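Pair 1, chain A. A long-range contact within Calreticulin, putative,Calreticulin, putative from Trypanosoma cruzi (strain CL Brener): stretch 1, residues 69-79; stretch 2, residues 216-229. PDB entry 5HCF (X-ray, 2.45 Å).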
# COMPACT_ATOMS: atom_id res chain seq x y z
N LEU A 69 10.08 -9.81 -2.38
CA LEU A 69 9.18 -8.88 -3.03
C LEU A 69 9.02 -7.67 -2.13
O LEU A 69 8.63 -7.80 -0.97
CB LEU A 69 7.83 -9.53 -3.33
CG LEU A 69 6.82 -8.63 -4.06
CD1 LEU A 69 7.29 -8.37 -5.48
CD2 LEU A 69 5.44 -9.26 -4.07
N VAL A 70 9.33 -6.50 -2.66
CA VAL A 70 9.24 -5.26 -1.90
C VAL A 70 8.27 -4.29 -2.55
O VAL A 70 8.39 -3.99 -3.75
CB VAL A 70 10.62 -4.59 -1.75
CG1 VAL A 70 10.53 -3.38 -0.83
CG2 VAL A 70 11.64 -5.58 -1.23
N VAL A 71 7.33 -3.79 -1.76
CA VAL A 71 6.34 -2.82 -2.22
C VAL A 71 6.48 -1.52 -1.44
O VAL A 71 6.57 -1.53 -0.21
CB VAL A 71 4.89 -3.34 -2.06
CG1 VAL A 71 3.93 -2.55 -2.95
CG2 VAL A 71 4.82 -4.82 -2.37
N SER A 72 6.50 -0.40 -2.15
CA SER A 72 6.60 0.90 -1.51
C SER A 72 5.77 1.94 -2.23
O SER A 72 5.63 1.90 -3.46
CB SER A 72 8.07 1.34 -1.44
OG SER A 72 8.23 2.42 -0.54
N PHE A 73 5.18 2.86 -1.47
CA PHE A 73 4.47 4.00 -2.03
C PHE A 73 4.26 5.03 -0.93
O PHE A 73 4.39 4.72 0.25
CB PHE A 73 3.14 3.58 -2.64
CG PHE A 73 2.05 3.34 -1.63
CD1 PHE A 73 1.99 2.15 -0.92
CD2 PHE A 73 1.08 4.31 -1.39
CE1 PHE A 73 0.99 1.93 0.01
CE2 PHE A 73 0.07 4.09 -0.46
CZ PHE A 73 0.03 2.90 0.24
N SER A 74 3.94 6.26 -1.32
CA SER A 74 3.68 7.31 -0.35
C SER A 74 2.28 7.89 -0.53
O SER A 74 1.76 7.94 -1.64
CB SER A 74 4.72 8.42 -0.46
OG SER A 74 4.70 9.01 -1.75
N VAL A 75 1.67 8.30 0.58
CA VAL A 75 0.42 9.06 0.54
C VAL A 75 0.56 10.33 1.37
O VAL A 75 1.14 10.30 2.46
CB VAL A 75 -0.77 8.27 1.09
CG1 VAL A 75 -2.07 8.76 0.46
CG2 VAL A 75 -0.58 6.80 0.84
N LYS A 76 0.03 11.43 0.87
CA LYS A 76 0.04 12.67 1.62
C LYS A 76 -1.40 13.12 1.87
O LYS A 76 -2.13 13.43 0.94
CB LYS A 76 0.81 13.76 0.88
CG LYS A 76 0.89 15.08 1.64
CD LYS A 76 1.31 16.24 0.74
CE LYS A 76 1.72 17.44 1.58
NZ LYS A 76 1.60 18.71 0.81
N HIS A 77 -1.80 13.11 3.14
CA HIS A 77 -3.13 13.57 3.53
C HIS A 77 -3.07 15.00 4.05
O HIS A 77 -3.18 15.22 5.26
CB HIS A 77 -3.73 12.66 4.60
CG HIS A 77 -3.90 11.23 4.16
ND1 HIS A 77 -4.59 10.87 3.03
CD2 HIS A 77 -3.46 10.08 4.73
CE1 HIS A 77 -4.57 9.55 2.91
NE2 HIS A 77 -3.89 9.05 3.92
N GLU A 78 -2.90 15.96 3.15
CA GLU A 78 -2.73 17.36 3.53
C GLU A 78 -4.05 18.05 3.86
O GLU A 78 -4.07 19.17 4.37
CB GLU A 78 -2.02 18.13 2.41
CG GLU A 78 -2.66 17.97 1.04
CD GLU A 78 -2.23 19.05 0.05
OE1 GLU A 78 -1.05 19.44 0.06
OE2 GLU A 78 -3.09 19.49 -0.75
N GLN A 79 -5.16 17.36 3.60
CA GLN A 79 -6.49 17.96 3.69
C GLN A 79 -7.13 17.98 5.08
O GLN A 79 -8.22 18.53 5.23
CB GLN A 79 -7.43 17.26 2.71
CG GLN A 79 -7.76 15.83 3.07
CD GLN A 79 -6.85 14.84 2.38
OE1 GLN A 79 -5.66 15.10 2.20
NE2 GLN A 79 -7.41 13.72 1.96
N TRP A 216 -12.19 4.82 -0.37
CA TRP A 216 -13.27 5.75 -0.09
C TRP A 216 -12.71 6.93 0.69
O TRP A 216 -11.92 6.75 1.61
CB TRP A 216 -14.39 5.06 0.69
CG TRP A 216 -15.26 6.00 1.48
CD1 TRP A 216 -15.13 6.33 2.80
CD2 TRP A 216 -16.40 6.74 1.00
NE1 TRP A 216 -16.11 7.22 3.17
CE2 TRP A 216 -16.90 7.49 2.09
CE3 TRP A 216 -17.03 6.83 -0.24
CZ2 TRP A 216 -18.01 8.32 1.97
CZ3 TRP A 216 -18.13 7.66 -0.35
CH2 TRP A 216 -18.61 8.39 0.74
N GLN A 217 -13.11 8.14 0.31
CA GLN A 217 -12.68 9.34 1.02
C GLN A 217 -13.83 10.31 1.29
O GLN A 217 -14.55 10.71 0.37
CB GLN A 217 -11.59 10.09 0.25
CG GLN A 217 -10.18 9.53 0.43
CD GLN A 217 -9.12 10.52 -0.01
OE1 GLN A 217 -9.00 10.84 -1.19
NE2 GLN A 217 -8.36 11.02 0.94
N VAL A 218 -13.99 10.67 2.56
CA VAL A 218 -14.92 11.73 2.94
C VAL A 218 -14.27 13.08 2.65
O VAL A 218 -14.77 13.86 1.83
CB VAL A 218 -15.31 11.67 4.42
CG1 VAL A 218 -16.22 12.84 4.76
CG2 VAL A 218 -16.00 10.34 4.74
N GLU A 219 -13.16 13.36 3.34
CA GLU A 219 -12.36 14.55 3.06
C GLU A 219 -11.27 14.18 2.06
O GLU A 219 -10.30 13.51 2.41
CB GLU A 219 -11.75 15.12 4.34
CG GLU A 219 -12.75 15.37 5.47
CD GLU A 219 -13.13 14.11 6.25
OE1 GLU A 219 -12.42 13.08 6.13
OE2 GLU A 219 -14.13 14.14 6.98
N SER A 220 -11.44 14.62 0.81
CA SER A 220 -10.50 14.25 -0.24
C SER A 220 -9.30 15.19 -0.29
O SER A 220 -9.19 16.11 0.51
CB SER A 220 -11.21 14.22 -1.60
OG SER A 220 -10.41 13.57 -2.57
N GLY A 221 -8.39 14.93 -1.23
CA GLY A 221 -7.20 15.75 -1.39
C GLY A 221 -5.90 14.99 -1.24
O GLY A 221 -4.82 15.58 -1.31
N SER A 222 -5.99 13.68 -1.04
CA SER A 222 -4.80 12.85 -0.84
C SER A 222 -3.95 12.76 -2.11
O SER A 222 -4.47 12.81 -3.22
CB SER A 222 -5.19 11.44 -0.38
OG SER A 222 -5.73 11.45 0.93
N ILE A 223 -2.64 12.64 -1.94
CA ILE A 223 -1.73 12.53 -3.08
C ILE A 223 -0.84 11.29 -2.98
O ILE A 223 -0.09 11.12 -2.02
CB ILE A 223 -0.84 13.79 -3.19
CG1 ILE A 223 -1.72 15.04 -3.28
CG2 ILE A 223 0.10 13.68 -4.40
CD1 ILE A 223 -0.92 16.32 -3.37
N PHE A 224 -0.94 10.43 -3.98
CA PHE A 224 -0.14 9.20 -4.03
C PHE A 224 1.12 9.42 -4.85
O PHE A 224 1.09 10.09 -5.88
CB PHE A 224 -0.95 8.05 -4.63
CG PHE A 224 -2.10 7.60 -3.77
CD1 PHE A 224 -3.29 8.31 -3.73
CD2 PHE A 224 -1.99 6.45 -2.99
CE1 PHE A 224 -4.34 7.89 -2.94
CE2 PHE A 224 -3.04 6.03 -2.21
CZ PHE A 224 -4.21 6.75 -2.18
N LYS A 225 2.24 8.86 -4.40
CA LYS A 225 3.49 8.94 -5.15
C LYS A 225 4.34 7.68 -5.07
O LYS A 225 4.21 6.88 -4.14
CB LYS A 225 4.33 10.13 -4.67
CG LYS A 225 3.85 11.48 -5.16
CD LYS A 225 4.68 12.61 -4.54
CE LYS A 225 6.15 12.50 -4.91
NZ LYS A 225 6.34 12.39 -6.38
N ASP A 226 5.22 7.52 -6.06
CA ASP A 226 6.29 6.54 -6.05
C ASP A 226 5.87 5.13 -5.65
O ASP A 226 6.34 4.59 -4.64
CB ASP A 226 7.41 7.03 -5.12
CG ASP A 226 8.01 8.35 -5.57
OD1 ASP A 226 8.68 8.37 -6.63
OD2 ASP A 226 7.80 9.36 -4.87
N ILE A 227 4.99 4.53 -6.44
CA ILE A 227 4.67 3.12 -6.26
C ILE A 227 5.80 2.27 -6.83
O ILE A 227 5.93 2.12 -8.04
CB ILE A 227 3.34 2.75 -6.93
CG1 ILE A 227 2.20 3.58 -6.34
CG2 ILE A 227 3.04 1.26 -6.77
CD1 ILE A 227 0.86 3.36 -7.00
N VAL A 228 6.63 1.73 -5.94
CA VAL A 228 7.79 0.94 -6.33
C VAL A 228 7.63 -0.53 -5.99
O VAL A 228 7.16 -0.87 -4.90
CB VAL A 228 9.07 1.47 -5.67
CG1 VAL A 228 10.28 0.73 -6.20
CG2 VAL A 228 9.22 2.96 -5.89
N ILE A 229 8.01 -1.40 -6.91
CA ILE A 229 8.00 -2.83 -6.67
C ILE A 229 9.26 -3.48 -7.23
O ILE A 229 9.66 -3.21 -8.37
CB ILE A 229 6.74 -3.49 -7.28
CG1 ILE A 229 5.48 -2.75 -6.81
CG2 ILE A 229 6.66 -4.96 -6.88
CD1 ILE A 229 4.19 -3.30 -7.38

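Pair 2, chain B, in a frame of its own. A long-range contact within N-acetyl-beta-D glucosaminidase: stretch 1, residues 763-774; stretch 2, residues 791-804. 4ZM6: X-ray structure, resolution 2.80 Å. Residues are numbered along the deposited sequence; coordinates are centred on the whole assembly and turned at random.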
# COMPACT_ATOMS: atom_id res chain seq x y z
N VAL B 763 33.35 -33.09 19.21
CA VAL B 763 32.10 -33.53 18.60
C VAL B 763 32.38 -34.08 17.20
O VAL B 763 33.02 -33.42 16.38
CB VAL B 763 31.08 -32.38 18.50
CG1 VAL B 763 29.82 -32.83 17.76
CG2 VAL B 763 30.73 -31.85 19.89
N ILE B 764 31.92 -35.30 16.94
CA ILE B 764 32.17 -35.98 15.66
C ILE B 764 30.89 -36.32 14.90
O ILE B 764 30.95 -36.75 13.75
CB ILE B 764 33.01 -37.26 15.85
CG1 ILE B 764 32.29 -38.28 16.74
CG2 ILE B 764 34.39 -36.91 16.42
CD1 ILE B 764 33.16 -39.45 17.16
N ALA B 765 29.74 -36.14 15.53
CA ALA B 765 28.45 -36.38 14.89
C ALA B 765 27.38 -35.69 15.72
O ALA B 765 27.66 -35.25 16.84
CB ALA B 765 28.17 -37.87 14.79
N SER B 766 26.17 -35.59 15.18
CA SER B 766 25.07 -35.00 15.92
C SER B 766 23.73 -35.31 15.27
O SER B 766 23.68 -35.66 14.10
CB SER B 766 25.23 -33.48 16.01
OG SER B 766 24.57 -32.83 14.94
N LEU B 767 22.66 -35.19 16.05
CA LEU B 767 21.30 -35.21 15.51
C LEU B 767 20.32 -34.53 16.45
O LEU B 767 20.66 -34.23 17.59
CB LEU B 767 20.84 -36.65 15.21
CG LEU B 767 20.66 -37.61 16.38
CD1 LEU B 767 19.39 -37.32 17.17
CD2 LEU B 767 20.63 -39.04 15.87
N ILE B 768 19.11 -34.30 15.95
CA ILE B 768 18.06 -33.59 16.68
C ILE B 768 16.91 -34.52 16.98
O ILE B 768 16.20 -34.94 16.06
CB ILE B 768 17.52 -32.39 15.87
CG1 ILE B 768 18.60 -31.32 15.70
CG2 ILE B 768 16.30 -31.78 16.55
CD1 ILE B 768 18.26 -30.29 14.65
N LEU B 769 16.71 -34.83 18.26
CA LEU B 769 15.55 -35.59 18.70
C LEU B 769 14.33 -34.70 18.79
O LEU B 769 14.43 -33.47 18.79
CB LEU B 769 15.79 -36.20 20.09
CG LEU B 769 16.78 -37.35 20.23
CD1 LEU B 769 17.00 -37.67 21.70
CD2 LEU B 769 16.29 -38.58 19.48
N ASN B 770 13.18 -35.35 18.87
CA ASN B 770 11.94 -34.69 19.26
C ASN B 770 11.02 -35.74 19.87
O ASN B 770 11.08 -36.91 19.50
CB ASN B 770 11.28 -34.02 18.05
CG ASN B 770 10.56 -35.01 17.15
OD1 ASN B 770 11.10 -35.44 16.14
ND2 ASN B 770 9.33 -35.37 17.52
N THR B 771 10.19 -35.31 20.82
CA THR B 771 9.23 -36.21 21.44
C THR B 771 8.00 -35.44 21.88
O THR B 771 8.10 -34.41 22.55
CB THR B 771 9.83 -36.92 22.68
OG1 THR B 771 11.02 -37.63 22.30
CG2 THR B 771 8.83 -37.88 23.29
N THR B 772 6.83 -35.95 21.51
CA THR B 772 5.57 -35.36 21.90
C THR B 772 5.46 -35.21 23.42
O THR B 772 5.70 -36.16 24.16
CB THR B 772 4.40 -36.23 21.39
OG1 THR B 772 4.58 -36.48 19.99
CG2 THR B 772 3.05 -35.55 21.64
N HIS B 773 5.11 -34.00 23.86
CA HIS B 773 4.99 -33.62 25.28
C HIS B 773 6.31 -33.47 26.06
O HIS B 773 6.29 -33.24 27.26
CB HIS B 773 4.04 -34.55 26.04
CG HIS B 773 2.68 -34.63 25.44
ND1 HIS B 773 2.00 -33.52 24.99
CD2 HIS B 773 1.86 -35.69 25.22
CE1 HIS B 773 0.83 -33.89 24.51
NE2 HIS B 773 0.72 -35.20 24.64
N VAL B 774 7.44 -33.58 25.37
CA VAL B 774 8.74 -33.40 26.01
C VAL B 774 9.44 -32.19 25.41
O VAL B 774 9.88 -31.29 26.13
CB VAL B 774 9.61 -34.66 25.85
CG1 VAL B 774 11.04 -34.42 26.32
CG2 VAL B 774 8.98 -35.82 26.61
N GLY B 791 1.12 -41.61 17.53
CA GLY B 791 0.22 -41.44 18.67
C GLY B 791 0.54 -40.22 19.51
O GLY B 791 1.11 -39.24 19.03
N GLU B 792 0.14 -40.31 20.77
CA GLU B 792 0.66 -39.45 21.83
C GLU B 792 2.08 -39.88 22.16
O GLU B 792 2.97 -39.05 22.33
CB GLU B 792 -0.21 -39.59 23.08
CG GLU B 792 -1.61 -39.03 22.94
CD GLU B 792 -1.65 -37.55 23.18
OE1 GLU B 792 -1.36 -37.13 24.33
OE2 GLU B 792 -1.96 -36.79 22.24
N ARG B 793 2.27 -41.19 22.27
CA ARG B 793 3.58 -41.77 22.57
C ARG B 793 4.39 -41.83 21.28
O ARG B 793 4.51 -42.89 20.65
CB ARG B 793 3.42 -43.15 23.23
CG ARG B 793 2.66 -43.15 24.56
CD ARG B 793 3.54 -42.79 25.76
NE ARG B 793 4.32 -41.55 25.58
CZ ARG B 793 3.96 -40.33 25.97
NH1 ARG B 793 2.80 -40.11 26.59
NH2 ARG B 793 4.77 -39.30 25.73
N SER B 794 4.94 -40.68 20.91
CA SER B 794 5.54 -40.49 19.61
C SER B 794 6.69 -39.50 19.65
O SER B 794 6.73 -38.59 20.49
CB SER B 794 4.49 -39.99 18.63
OG SER B 794 3.91 -38.78 19.10
N GLY B 795 7.62 -39.66 18.71
CA GLY B 795 8.78 -38.78 18.59
C GLY B 795 9.50 -39.01 17.28
O GLY B 795 8.93 -39.59 16.36
N GLY B 796 10.74 -38.57 17.19
CA GLY B 796 11.52 -38.76 15.97
C GLY B 796 12.87 -38.09 16.03
O GLY B 796 13.30 -37.63 17.08
N MET B 797 13.54 -38.03 14.88
CA MET B 797 14.86 -37.42 14.79
C MET B 797 15.04 -36.69 13.47
O MET B 797 14.24 -36.86 12.55
CB MET B 797 15.95 -38.48 14.96
CG MET B 797 16.10 -39.42 13.77
SD MET B 797 17.16 -40.83 14.13
CE MET B 797 16.06 -41.80 15.13
N ALA B 798 16.11 -35.90 13.37
CA ALA B 798 16.38 -35.09 12.18
C ALA B 798 17.82 -34.58 12.18
O ALA B 798 18.56 -34.77 13.14
CB ALA B 798 15.41 -33.92 12.11
N CYS B 799 18.21 -33.95 11.07
CA CYS B 799 19.54 -33.37 10.92
C CYS B 799 20.63 -34.28 11.47
O CYS B 799 21.50 -33.86 12.25
CB CYS B 799 19.57 -31.98 11.55
SG CYS B 799 18.24 -30.91 10.92
N VAL B 800 20.56 -35.54 11.05
CA VAL B 800 21.56 -36.56 11.36
C VAL B 800 22.76 -36.34 10.45
O VAL B 800 22.61 -36.18 9.24
CB VAL B 800 21.00 -37.97 11.07
CG1 VAL B 800 22.08 -39.02 11.28
CG2 VAL B 800 19.78 -38.25 11.92
N GLY B 801 23.95 -36.34 11.04
CA GLY B 801 25.17 -36.09 10.30
C GLY B 801 26.43 -36.46 11.06
O GLY B 801 26.54 -36.21 12.26
N VAL B 802 27.38 -37.05 10.34
CA VAL B 802 28.69 -37.38 10.87
C VAL B 802 29.70 -36.45 10.21
O VAL B 802 29.47 -35.98 9.10
CB VAL B 802 29.05 -38.83 10.53
CG1 VAL B 802 30.35 -39.24 11.22
CG2 VAL B 802 27.90 -39.75 10.92
N ALA B 803 30.81 -36.17 10.88
CA ALA B 803 31.87 -35.34 10.32
C ALA B 803 32.49 -36.05 9.13
O ALA B 803 32.48 -37.28 9.08
CB ALA B 803 32.94 -35.04 11.36
N GLN B 804 33.02 -35.28 8.18
CA GLN B 804 33.69 -35.87 7.01
C GLN B 804 34.85 -36.79 7.41
O GLN B 804 34.91 -37.95 6.99
CB GLN B 804 34.17 -34.83 5.96
CG GLN B 804 34.34 -33.37 6.38
CD GLN B 804 33.21 -32.49 5.87
OE1 GLN B 804 32.03 -32.84 5.97
NE2 GLN B 804 33.57 -31.33 5.30
O HOH W 1 24.22 -33.11 11.78

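Pair 1 and pair 2 share an antiparallel two-stranded arrangement with a beta bulge. The strand axes approach to 4.5 Å in both, at 175° in pair 1 and 166° in pair 2. Fourteen central residues superpose with an RMSD of 0.7 Å.

The bulge falls at the same place. A:Asp226 matches B:Cys799, and both have positive backbone angles, phi/psi 48/62 and 42/50. The extra residue shifts the register by one. Before it, A:Ser72 pairs with A:Val228, and B:Ser766 with B:Gly801. After it, A:Ser74 pairs with A:Lys225, and B:Ile768 with B:Ala798. Opposite the bulge, A:Phe73 and B:Leu767 fall within 0.1 Å at CA. Each CA points at a bulge carbonyl: A:Phe73 CA lies 3.3 Å from A:Asp226 O, and B:Leu767 CA 3.5 Å from B:Cys799 O.

These two residues both take chi1 p and pack on a branched aliphatic neighbour. A:Phe73 CB is 3.8 Å from A:Ile227 CG1; B:Leu767 CB is 3.8 Å from B:Val800 CG2. The aromatic ring also reaches the A:Phe224 ring, with A:Phe73 CE2 4.0 Å from A:Phe224 CD2. The leucine meets the matching methionine instead, B:Leu767 CD1 to B:Met797 CB at 4.3 Å.

The next pair on that side is A:Val75 with A:Phe224, matched by B:Leu769 with B:Met797. A:Val75 CG1 sits over the face of the A:Phe224 ring, 3.9 Å from its centroid. In pair 2 the end of B:Met797 leads away, and the closest approach to B:Leu769 is between backbone atoms, CA to CA at 4.4 Å. Further along, A:Val71 CG1 meets A:Ile229 CG1 at 4.2 Å. The smaller B:Ala765 still reaches its partner, with CB 4.3 Å from B:Val802 CG2.

On the face of A:Ser72 and A:Ser74, the solutions diverge. A:Ser74 OG donates a hydrogen bond to A:Lys225 O at 3.2 Å. The matching B:Ile768 is apolar, and its CD1 packs on B:Cys799 CB at 3.8 Å. A:Ser72 and B:Ser766 are both serine. A:Ser72 CB lies 4.3 Å from A:Val228 CB, whereas B:Gly801 offers no side chain. There, a water links B:Ser766 OG, at 3.2 Å, to B:Cys799 O, at 2.9 Å.

At the far end, A:His77 ND1 makes a very short hydrogen bond of 2.5 Å with A:Ser222 OG. The matched pair is B:Thr771 and B:Gly795. Their CA atoms are only 3.9 Å apart, and a CB on the glycine would clash with B:Asn770 O.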